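PDB 5V8S: flavoprotein from Thermotoga maritima, which probably acts as an oxidoreductase, moving electrons between a bound flavin (FMN) and a mu-oxo-diiron centre. Local coordinates for residues I32-I37 with G71-E76; V43-E48 with R307-E312; E48-N53 with G183-P188; K267-Y272 with V298-S303. The protein carries 1 engineered substitution. All coordinates share one frame; numbering follows the deposited sequence.

Interaction 1: I32-I37 with G71-E76; sequences IDDDRI and GNYAKE
Y73 and D34 carry the tight end of this contact. The phenol OH donates to D34 OD1 over 2.8 Å, with OD1 at the edge of the ring and in its plane. The carboxylate stands almost perpendicular to the ring, 86° away, and the hydroxyl meets OD1 from well above the carboxylate plane. The same oxygen also takes the backbone N-H of R36, nearly in line with its C-O bond, and that of I37, so three donors grip OD1. OD2 turns to the hydroxyl of Y52 on the adjacent strand. Against one face of the Y73 ring lies I32 CD1, a CH-pi contact with CD1 3.9 Å from the ring centroid. N72 ND2 lies over the opposite face, 3.5 Å above the ring plane and offset toward the rim. I32 CG1 is anti to the backbone N (chi1 -170°), and the chain continues extended to CD1, which meets the ring. The two N-H hydrogen bonds to OD1 form an Asx turn and Asx motif just where strand 26-34 of the metallo-beta-lactamase-type domain ends, while Y73 occupies the N-cap position of helix 74-82. Toward the solvent the packing is looser. The R36 guanidinium has Y73 CE1 3.8 Å above its centre, the two planes 53° apart. R36 NH2 bonds to H12 O and stays 4.5 Å from E76 OE2, beyond a salt bridge; one water joins R36 NH1 and N72 O to E76 OE2. A second joins R36 NH1 to N72 ND2, and R36 also packs on E305 of the second subunit.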
# COMPACT_ATOMS: atom_id res chain seq x y z
N ILE A 32 -21.46 -3.86 -19.93
CA ILE A 32 -21.29 -2.49 -19.44
C ILE A 32 -19.81 -2.26 -19.15
O ILE A 32 -19.13 -3.14 -18.61
CB ILE A 32 -22.20 -2.18 -18.24
CG1 ILE A 32 -22.15 -0.68 -17.93
CG2 ILE A 32 -21.83 -3.01 -17.01
CD1 ILE A 32 -23.19 -0.21 -16.96
N ASP A 33 -19.31 -1.11 -19.56
CA ASP A 33 -17.90 -0.75 -19.41
C ASP A 33 -17.76 0.12 -18.16
O ASP A 33 -18.14 1.30 -18.17
CB ASP A 33 -17.42 -0.04 -20.67
CG ASP A 33 -17.27 -0.99 -21.84
OD1 ASP A 33 -17.51 -2.19 -21.64
OD2 ASP A 33 -16.90 -0.54 -22.94
N ASP A 34 -17.20 -0.45 -17.09
CA ASP A 34 -17.09 0.26 -15.81
C ASP A 34 -15.84 1.14 -15.86
O ASP A 34 -14.72 0.67 -15.62
CB ASP A 34 -17.02 -0.73 -14.65
CG ASP A 34 -17.16 -0.06 -13.30
OD1 ASP A 34 -17.13 1.18 -13.27
OD2 ASP A 34 -17.28 -0.77 -12.29
N ASP A 35 -16.05 2.41 -16.16
CA ASP A 35 -14.97 3.40 -16.11
C ASP A 35 -15.00 4.22 -14.82
O ASP A 35 -14.28 5.22 -14.73
CB ASP A 35 -14.99 4.31 -17.34
CG ASP A 35 -16.27 5.09 -17.48
OD1 ASP A 35 -17.22 4.86 -16.71
OD2 ASP A 35 -16.33 5.96 -18.38
N ARG A 36 -15.81 3.82 -13.84
CA ARG A 36 -15.84 4.50 -12.55
C ARG A 36 -14.91 3.83 -11.55
O ARG A 36 -14.23 4.52 -10.77
CB ARG A 36 -17.26 4.53 -11.97
CG ARG A 36 -18.26 5.38 -12.75
CD ARG A 36 -19.64 5.40 -12.06
NE ARG A 36 -20.72 5.82 -12.96
CZ ARG A 36 -22.01 5.69 -12.69
NH1 ARG A 36 -22.41 5.14 -11.54
NH2 ARG A 36 -22.92 6.10 -13.56
N ILE A 37 -14.85 2.50 -11.56
CA ILE A 37 -14.05 1.76 -10.61
C ILE A 37 -12.58 2.12 -10.79
O ILE A 37 -12.10 2.34 -11.91
CB ILE A 37 -14.32 0.26 -10.79
CG1 ILE A 37 -13.66 -0.56 -9.68
CG2 ILE A 37 -13.85 -0.22 -12.18
CD1 ILE A 37 -14.30 -1.92 -9.49
N GLY A 71 -23.91 -4.30 -8.81
CA GLY A 71 -25.16 -3.78 -8.27
C GLY A 71 -25.39 -2.30 -8.50
O GLY A 71 -26.54 -1.87 -8.61
N ASN A 72 -24.32 -1.49 -8.54
CA ASN A 72 -24.50 -0.07 -8.80
C ASN A 72 -25.01 0.21 -10.20
O ASN A 72 -25.40 1.35 -10.49
CB ASN A 72 -23.22 0.74 -8.48
CG ASN A 72 -21.99 0.23 -9.22
OD1 ASN A 72 -21.78 -0.97 -9.36
ND2 ASN A 72 -21.16 1.15 -9.67
N TYR A 73 -25.04 -0.80 -11.08
CA TYR A 73 -25.54 -0.65 -12.43
C TYR A 73 -26.82 -1.45 -12.66
O TYR A 73 -27.17 -1.77 -13.81
CB TYR A 73 -24.44 -1.08 -13.41
CG TYR A 73 -23.19 -0.21 -13.38
CD1 TYR A 73 -23.26 1.13 -13.69
CD2 TYR A 73 -21.95 -0.75 -13.04
CE1 TYR A 73 -22.12 1.93 -13.66
CE2 TYR A 73 -20.80 0.05 -13.02
CZ TYR A 73 -20.89 1.39 -13.33
OH TYR A 73 -19.77 2.19 -13.30
N ALA A 74 -27.56 -1.78 -11.59
CA ALA A 74 -28.74 -2.64 -11.72
C ALA A 74 -29.84 -1.98 -12.54
O ALA A 74 -30.51 -2.65 -13.33
CB ALA A 74 -29.25 -3.02 -10.33
N LYS A 75 -30.05 -0.68 -12.36
CA LYS A 75 -31.06 0.02 -13.14
C LYS A 75 -30.70 0.00 -14.61
O LYS A 75 -31.56 -0.24 -15.48
CB LYS A 75 -31.21 1.46 -12.65
CG LYS A 75 -32.10 2.36 -13.53
CD LYS A 75 -31.76 3.84 -13.37
CE LYS A 75 -32.18 4.63 -14.60
NZ LYS A 75 -33.63 4.50 -14.89
N GLU A 76 -29.42 0.26 -14.91
CA GLU A 76 -28.95 0.21 -16.29
C GLU A 76 -29.12 -1.19 -16.87
O GLU A 76 -29.47 -1.34 -18.05
CB GLU A 76 -27.48 0.64 -16.33
CG GLU A 76 -27.24 2.13 -16.05
CD GLU A 76 -27.07 2.48 -14.57
OE1 GLU A 76 -27.39 1.66 -13.69
OE2 GLU A 76 -26.58 3.60 -14.29
O HOH W 1 -18.31 0.37 -10.10
O HOH W 2 -21.86 4.09 -9.11
O HOH W 3 -25.31 3.92 -11.78

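Interaction 2: V43-E48 with R307-E312; sequences VWEIPE and RPAISE
The carbonyl oxygen of E45 is gripped twice: S311 OG donates to E45 O over 2.8 Å, in the carbonyl plane and on a lone pair, and K208 NZ from helix 196-214 adds a second bond. The side chain of the same glutamate turns to the start of helix 310-316. Its CG stands anti to the carbonyl carbon (chi1 -54°), and a bend at chi2 (94°) swings CD over A309, whose CB touches E45 CD at 3.5 Å. There the carboxylate takes the first two N-H groups of the helix. E45 OE1 takes the N-H of S311 at 3.0 Å, on the syn side and 34° out of plane, while E45 OE2 takes that of I310 at 3.1 Å from above the plane. Alongside, W44 CB rests 4.2 Å from S311 CB. Strand 44-45 is one arm of a small antiparallel hairpin with a classic beta bulge at V43 and W44, so the contact docks a hairpin of the diiron half on the flavodoxin half. R307 reaches further, to V43 O of the second subunit. Because amide groups at a helix N-terminus carry partial positive charge, the helix start, with K208 nearby, would probably favour an ionised E45.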
# COMPACT_ATOMS: atom_id res chain seq x y z
N VAL A 43 -8.68 -3.19 -4.10
CA VAL A 43 -7.23 -3.21 -3.95
C VAL A 43 -6.42 -3.06 -5.25
O VAL A 43 -5.39 -2.38 -5.23
CB VAL A 43 -6.74 -4.40 -3.11
CG1 VAL A 43 -7.27 -5.66 -3.61
CG2 VAL A 43 -5.20 -4.47 -3.03
N TRP A 44 -6.84 -3.68 -6.35
CA TRP A 44 -5.99 -3.76 -7.54
C TRP A 44 -6.22 -2.55 -8.44
O TRP A 44 -7.32 -2.32 -8.94
CB TRP A 44 -6.22 -5.07 -8.31
CG TRP A 44 -6.19 -6.24 -7.42
CD1 TRP A 44 -7.22 -7.11 -7.20
CD2 TRP A 44 -5.11 -6.70 -6.60
NE1 TRP A 44 -6.85 -8.06 -6.29
CE2 TRP A 44 -5.56 -7.82 -5.90
CE3 TRP A 44 -3.81 -6.24 -6.37
CZ2 TRP A 44 -4.76 -8.51 -4.97
CZ3 TRP A 44 -3.00 -6.92 -5.45
CH2 TRP A 44 -3.49 -8.05 -4.76
N GLU A 45 -5.17 -1.77 -8.64
CA GLU A 45 -5.24 -0.56 -9.46
C GLU A 45 -5.55 -0.90 -10.91
O GLU A 45 -4.74 -1.54 -11.59
CB GLU A 45 -3.91 0.16 -9.37
CG GLU A 45 -3.42 0.45 -7.95
CD GLU A 45 -2.47 -0.63 -7.35
OE1 GLU A 45 -2.56 -1.84 -7.71
OE2 GLU A 45 -1.63 -0.25 -6.50
N ILE A 46 -6.70 -0.44 -11.40
CA ILE A 46 -7.13 -0.69 -12.78
C ILE A 46 -7.59 0.61 -13.43
O ILE A 46 -8.79 0.79 -13.70
CB ILE A 46 -8.19 -1.81 -12.88
CG1 ILE A 46 -9.40 -1.56 -11.95
CG2 ILE A 46 -7.56 -3.14 -12.56
CD1 ILE A 46 -10.64 -2.43 -12.37
N PRO A 47 -6.68 1.54 -13.72
CA PRO A 47 -7.08 2.73 -14.49
C PRO A 47 -7.71 2.40 -15.84
O PRO A 47 -8.44 3.24 -16.39
CB PRO A 47 -5.77 3.51 -14.66
CG PRO A 47 -4.70 2.50 -14.42
CD PRO A 47 -5.24 1.51 -13.44
N GLU A 48 -7.45 1.21 -16.38
CA GLU A 48 -8.01 0.82 -17.67
C GLU A 48 -9.45 0.34 -17.57
O GLU A 48 -10.08 0.11 -18.62
CB GLU A 48 -7.18 -0.29 -18.29
CG GLU A 48 -7.20 -1.62 -17.53
CD GLU A 48 -6.07 -1.78 -16.51
OE1 GLU A 48 -5.81 -0.85 -15.71
OE2 GLU A 48 -5.43 -2.86 -16.54
N ARG A 307 5.76 5.73 -6.78
CA ARG A 307 5.10 4.61 -6.13
C ARG A 307 4.43 3.80 -7.24
O ARG A 307 3.43 4.25 -7.81
CB ARG A 307 4.06 5.21 -5.17
CG ARG A 307 3.04 4.29 -4.57
CD ARG A 307 3.56 3.50 -3.42
NE ARG A 307 4.27 4.31 -2.42
CZ ARG A 307 3.72 4.88 -1.36
NH1 ARG A 307 2.41 4.77 -1.10
NH2 ARG A 307 4.49 5.53 -0.52
N PRO A 308 4.94 2.62 -7.58
CA PRO A 308 4.26 1.78 -8.57
C PRO A 308 2.96 1.20 -8.04
O PRO A 308 2.75 1.07 -6.84
CB PRO A 308 5.25 0.65 -8.83
CG PRO A 308 6.16 0.66 -7.69
CD PRO A 308 6.23 2.04 -7.19
N ALA A 309 2.12 0.83 -8.98
CA ALA A 309 0.91 0.07 -8.68
C ALA A 309 1.27 -1.39 -8.45
O ALA A 309 1.94 -2.01 -9.27
CB ALA A 309 -0.08 0.18 -9.83
N ILE A 310 0.76 -1.95 -7.36
CA ILE A 310 1.08 -3.34 -7.05
C ILE A 310 0.49 -4.28 -8.10
O ILE A 310 1.07 -5.34 -8.38
CB ILE A 310 0.63 -3.67 -5.61
CG1 ILE A 310 1.02 -2.54 -4.64
CG2 ILE A 310 1.22 -5.01 -5.16
CD1 ILE A 310 2.50 -2.21 -4.54
N SER A 311 -0.63 -3.91 -8.72
CA SER A 311 -1.21 -4.73 -9.79
C SER A 311 -0.30 -4.82 -11.00
O SER A 311 -0.30 -5.83 -11.71
CB SER A 311 -2.58 -4.17 -10.18
OG SER A 311 -2.46 -2.88 -10.76
N GLU A 312 0.47 -3.76 -11.27
CA GLU A 312 1.39 -3.78 -12.40
C GLU A 312 2.63 -4.62 -12.10
O GLU A 312 3.13 -5.33 -12.98
CB GLU A 312 1.79 -2.36 -12.76
CG GLU A 312 0.67 -1.54 -13.34
CD GLU A 312 0.26 -2.02 -14.72
OE1 GLU A 312 1.15 -2.29 -15.54
OE2 GLU A 312 -0.95 -2.12 -14.98

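Interaction 3: E48-N53 with G183-P188; sequences EGISYN and GGYLLP
The Y185 ring and the E48 carboxylate, planes 72° apart, meet near the start of strand 50-59. The ring is approached at a slant by I50, whose CD1 lies 3.8 Å from Y185 CD1, and by G49 O. An edge-to-face stack with Y209 and a hydrogen bond between Y185 OH and T212 OG1 tie the ring to helix 196-214. E48 OE2 lies 3.8 Å from Y185 CB and is held by H205 and K208 of the same helix. The E48 CG atom sits between the backbone N and the carbonyl carbon (chi1 66°), which sets it against L186 N. One direct backbone bond joins the segments: L186 N donates to G49 O over 2.9 Å. G49 has positive phi (81°), a conformation suited to glycine, and L187 packs close against the backbone here, its CD2 3.3 Å from I50 C. Water completes the seam. One molecule, accepting from S51 N at 2.9 Å, donates to both G184 O and L186 O; a second links E48 O with L187 N. Beyond this seam lies the metal centre: S51 O bonds to ND1 of the diiron ligand H240, and the backbone of G184 bonds to H240 as well. Strand and loop thus form a second shell around a first-shell histidine, as expected of the dinuclear site of a metallo-beta-lactamase fold.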
# COMPACT_ATOMS: atom_id res chain seq x y z
N GLU A 48 -7.45 1.21 -16.38
CA GLU A 48 -8.01 0.82 -17.67
C GLU A 48 -9.45 0.34 -17.57
O GLU A 48 -10.08 0.11 -18.62
CB GLU A 48 -7.18 -0.29 -18.29
CG GLU A 48 -7.20 -1.62 -17.53
CD GLU A 48 -6.07 -1.78 -16.51
OE1 GLU A 48 -5.81 -0.85 -15.71
OE2 GLU A 48 -5.43 -2.86 -16.54
N GLY A 49 -9.98 0.12 -16.36
CA GLY A 49 -11.35 -0.32 -16.20
C GLY A 49 -11.54 -1.81 -16.42
O GLY A 49 -10.61 -2.59 -16.69
N ILE A 50 -12.80 -2.21 -16.31
CA ILE A 50 -13.22 -3.59 -16.48
C ILE A 50 -14.66 -3.57 -16.95
O ILE A 50 -15.44 -2.69 -16.58
CB ILE A 50 -13.06 -4.39 -15.17
CG1 ILE A 50 -13.22 -5.89 -15.41
CG2 ILE A 50 -14.02 -3.86 -14.08
CD1 ILE A 50 -13.06 -6.76 -14.16
N SER A 51 -15.02 -4.55 -17.79
CA SER A 51 -16.41 -4.69 -18.21
C SER A 51 -17.09 -5.78 -17.39
O SER A 51 -16.44 -6.67 -16.84
CB SER A 51 -16.52 -4.99 -19.71
OG SER A 51 -16.23 -6.35 -20.01
N TYR A 52 -18.42 -5.70 -17.33
CA TYR A 52 -19.26 -6.78 -16.81
C TYR A 52 -20.12 -7.26 -17.97
O TYR A 52 -20.83 -6.46 -18.60
CB TYR A 52 -20.13 -6.36 -15.61
CG TYR A 52 -19.33 -5.60 -14.59
CD1 TYR A 52 -18.23 -6.18 -13.97
CD2 TYR A 52 -19.61 -4.28 -14.32
CE1 TYR A 52 -17.43 -5.47 -13.08
CE2 TYR A 52 -18.82 -3.55 -13.42
CZ TYR A 52 -17.72 -4.16 -12.81
OH TYR A 52 -16.88 -3.46 -11.93
N ASN A 53 -20.05 -8.56 -18.25
CA ASN A 53 -20.71 -9.14 -19.42
C ASN A 53 -21.74 -10.17 -18.96
O ASN A 53 -21.38 -11.11 -18.25
CB ASN A 53 -19.72 -9.90 -20.32
CG ASN A 53 -18.51 -9.06 -20.74
OD1 ASN A 53 -18.54 -7.82 -20.75
ND2 ASN A 53 -17.44 -9.75 -21.12
N GLY A 183 -11.61 -14.13 -18.21
CA GLY A 183 -11.78 -12.70 -18.17
C GLY A 183 -10.46 -11.94 -18.23
O GLY A 183 -9.39 -12.51 -18.13
N GLY A 184 -10.59 -10.63 -18.39
CA GLY A 184 -9.47 -9.72 -18.32
C GLY A 184 -9.96 -8.34 -17.96
O GLY A 184 -11.15 -8.03 -18.09
N TYR A 185 -9.02 -7.49 -17.52
CA TYR A 185 -9.29 -6.07 -17.40
C TYR A 185 -9.23 -5.43 -18.79
O TYR A 185 -8.94 -6.10 -19.79
CB TYR A 185 -8.25 -5.41 -16.49
CG TYR A 185 -8.21 -5.92 -15.07
CD1 TYR A 185 -9.35 -5.92 -14.26
CD2 TYR A 185 -7.03 -6.37 -14.51
CE1 TYR A 185 -9.29 -6.35 -12.92
CE2 TYR A 185 -6.95 -6.80 -13.20
CZ TYR A 185 -8.09 -6.80 -12.40
OH TYR A 185 -8.03 -7.22 -11.08
N LEU A 186 -9.48 -4.11 -18.85
CA LEU A 186 -9.46 -3.27 -20.06
C LEU A 186 -10.86 -3.14 -20.66
O LEU A 186 -11.67 -4.07 -20.59
CB LEU A 186 -8.47 -3.77 -21.14
CG LEU A 186 -8.18 -2.79 -22.30
CD1 LEU A 186 -7.36 -1.59 -21.87
CD2 LEU A 186 -7.48 -3.50 -23.46
N LEU A 187 -11.13 -2.01 -21.30
CA LEU A 187 -12.38 -1.78 -22.01
C LEU A 187 -12.11 -1.68 -23.50
O LEU A 187 -12.08 -0.57 -24.05
CB LEU A 187 -13.02 -0.50 -21.50
CG LEU A 187 -13.28 -0.47 -20.00
CD1 LEU A 187 -13.75 0.93 -19.57
CD2 LEU A 187 -14.26 -1.56 -19.59
N PRO A 188 -11.91 -2.80 -24.19
CA PRO A 188 -11.50 -2.74 -25.59
C PRO A 188 -12.58 -2.14 -26.46
O PRO A 188 -13.77 -2.20 -26.17
CB PRO A 188 -11.25 -4.21 -25.95
CG PRO A 188 -11.20 -4.95 -24.66
CD PRO A 188 -12.06 -4.19 -23.73
O HOH W 4 -9.65 0.63 -21.14
O HOH W 5 -12.78 -5.96 -19.00

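Interaction 4: K267-Y272 with V298-S303; sequences KVTVIY and VVYKFS
Y272, V299 and V270 form the apolar centre on one face of the parallel pair, with V299 CG1 3.8 Å from Y272 CE1 at the ring edge. This is the beta-alpha-beta unit of the flavodoxin-like fold: strands 267-273 and 296-302 lie side by side, their axes 8° apart, and the connecting helix 278-292 covers the face bearing these three residues. K301 CB lies over a face of the Y272 ring, offset toward the rim and 4.2 Å from its centroid, a CH-pi contact between side chains that run the same way. On the other face T269 CG2 meets the edge of the Y300 ring, 3.9 Å from Y300 CD2, and I271 CG1 lies near Y300 CB; helices 310-316 and 336-348 cover this side. Between the faces, five backbone hydrogen bonds knit the strands in parallel register. They alternate in direction, from V298 N to V268 O at 2.9 Å through F302 N to Y272 O at 2.8 Å, and Y272 O also lies at the edge of the F302 ring. Outward the chemistry turns polar. K267, extended past V298, forms salt bridges to D316 and D319; Y300 OH also reaches D316, T269 OG1 reaches S320, and Y272 OH bonds to E280. K301 NZ pairs with E306, and the bend at chi3 (-33°) brings K301 CE to 3.5 Å from Y272 OH.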
# COMPACT_ATOMS: atom_id res chain seq x y z
N LYS A 267 13.61 -11.50 -20.07
CA LYS A 267 12.83 -10.64 -19.18
C LYS A 267 13.23 -10.87 -17.72
O LYS A 267 13.14 -11.99 -17.21
CB LYS A 267 11.33 -10.88 -19.36
CG LYS A 267 10.51 -9.99 -18.44
CD LYS A 267 9.03 -9.98 -18.83
CE LYS A 267 8.21 -9.13 -17.88
NZ LYS A 267 6.76 -9.12 -18.25
N VAL A 268 13.61 -9.79 -17.04
CA VAL A 268 13.88 -9.79 -15.61
C VAL A 268 13.10 -8.63 -15.01
O VAL A 268 13.11 -7.53 -15.56
CB VAL A 268 15.39 -9.66 -15.33
CG1 VAL A 268 15.67 -9.51 -13.84
CG2 VAL A 268 16.14 -10.87 -15.90
N THR A 269 12.42 -8.87 -13.89
CA THR A 269 11.71 -7.79 -13.21
C THR A 269 12.48 -7.41 -11.95
O THR A 269 12.83 -8.26 -11.14
CB THR A 269 10.24 -8.16 -12.92
OG1 THR A 269 9.56 -8.39 -14.16
CG2 THR A 269 9.51 -7.04 -12.23
N VAL A 270 12.76 -6.11 -11.83
CA VAL A 270 13.59 -5.55 -10.76
C VAL A 270 12.68 -4.69 -9.91
O VAL A 270 12.04 -3.76 -10.41
CB VAL A 270 14.72 -4.70 -11.34
CG1 VAL A 270 15.61 -4.16 -10.22
CG2 VAL A 270 15.53 -5.50 -12.35
N ILE A 271 12.63 -4.99 -8.61
CA ILE A 271 11.69 -4.38 -7.69
C ILE A 271 12.49 -3.91 -6.48
O ILE A 271 13.12 -4.73 -5.80
CB ILE A 271 10.60 -5.37 -7.24
CG1 ILE A 271 9.83 -5.92 -8.43
CG2 ILE A 271 9.65 -4.71 -6.24
CD1 ILE A 271 9.15 -7.22 -8.09
N TYR A 272 12.45 -2.61 -6.18
CA TYR A 272 13.23 -2.13 -5.05
C TYR A 272 12.60 -0.91 -4.40
O TYR A 272 11.82 -0.17 -5.01
CB TYR A 272 14.67 -1.83 -5.46
CG TYR A 272 14.90 -0.71 -6.45
CD1 TYR A 272 14.85 -0.95 -7.82
CD2 TYR A 272 15.29 0.55 -6.04
CE1 TYR A 272 15.09 0.06 -8.73
CE2 TYR A 272 15.54 1.56 -6.95
CZ TYR A 272 15.47 1.31 -8.30
OH TYR A 272 15.75 2.30 -9.23
N VAL A 298 12.45 -4.93 -16.57
CA VAL A 298 11.28 -4.12 -16.24
C VAL A 298 11.47 -3.70 -14.79
O VAL A 298 11.74 -4.55 -13.94
CB VAL A 298 9.99 -4.93 -16.41
CG1 VAL A 298 8.80 -4.10 -16.04
CG2 VAL A 298 9.88 -5.45 -17.85
N VAL A 299 11.39 -2.41 -14.52
CA VAL A 299 11.85 -1.84 -13.25
C VAL A 299 10.71 -1.18 -12.50
O VAL A 299 9.99 -0.34 -13.05
CB VAL A 299 13.01 -0.84 -13.47
CG1 VAL A 299 13.54 -0.31 -12.15
CG2 VAL A 299 14.14 -1.50 -14.28
N TYR A 300 10.58 -1.53 -11.22
CA TYR A 300 9.60 -0.94 -10.33
C TYR A 300 10.32 -0.39 -9.11
O TYR A 300 10.91 -1.16 -8.35
CB TYR A 300 8.55 -1.97 -9.91
CG TYR A 300 7.67 -2.35 -11.06
CD1 TYR A 300 6.70 -1.49 -11.52
CD2 TYR A 300 7.83 -3.58 -11.71
CE1 TYR A 300 5.87 -1.82 -12.57
CE2 TYR A 300 7.01 -3.92 -12.79
CZ TYR A 300 6.05 -3.03 -13.23
OH TYR A 300 5.22 -3.37 -14.29
N LYS A 301 10.23 0.92 -8.90
CA LYS A 301 10.96 1.60 -7.84
C LYS A 301 9.99 2.31 -6.90
O LYS A 301 9.18 3.14 -7.34
CB LYS A 301 11.91 2.65 -8.43
CG LYS A 301 12.65 3.50 -7.39
CD LYS A 301 13.12 4.89 -7.89
CE LYS A 301 13.50 4.96 -9.33
NZ LYS A 301 13.98 6.35 -9.66
N PHE A 302 10.11 2.03 -5.60
CA PHE A 302 9.44 2.82 -4.55
C PHE A 302 10.44 3.85 -4.05
O PHE A 302 11.45 3.50 -3.45
CB PHE A 302 9.05 1.93 -3.38
CG PHE A 302 8.00 0.89 -3.71
CD1 PHE A 302 6.67 1.21 -3.70
CD2 PHE A 302 8.37 -0.40 -4.01
CE1 PHE A 302 5.70 0.26 -3.99
CE2 PHE A 302 7.40 -1.38 -4.31
CZ PHE A 302 6.08 -1.04 -4.29
N SER A 303 10.17 5.12 -4.28
CA SER A 303 11.06 6.18 -3.83
C SER A 303 10.26 7.25 -3.11
O SER A 303 9.04 7.13 -2.92
CB SER A 303 11.80 6.82 -5.01
OG SER A 303 10.90 7.60 -5.78

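In the fold
All four contacts are largely buried, yet each draws on different chemistry. Interactions 1 and 3 involve neighbouring strands of one sheet in the diiron half, set against a helix start and a loop respectively, and they touch; the first is hydrated at its outer side, the second has water within its seam. Interactions 1, 2 and 4 touch the second subunit, whereas no other chain touches interaction 3. Interaction 4 is mostly backbone bonding and apolar packing in the flavodoxin half, where strand 296-302 is outermost in its sheet within the chain. Interaction 2 spans the halves with a carboxylate at a helix start, shares E48 with interaction 3 and meets interaction 4 where P308 packs on F302.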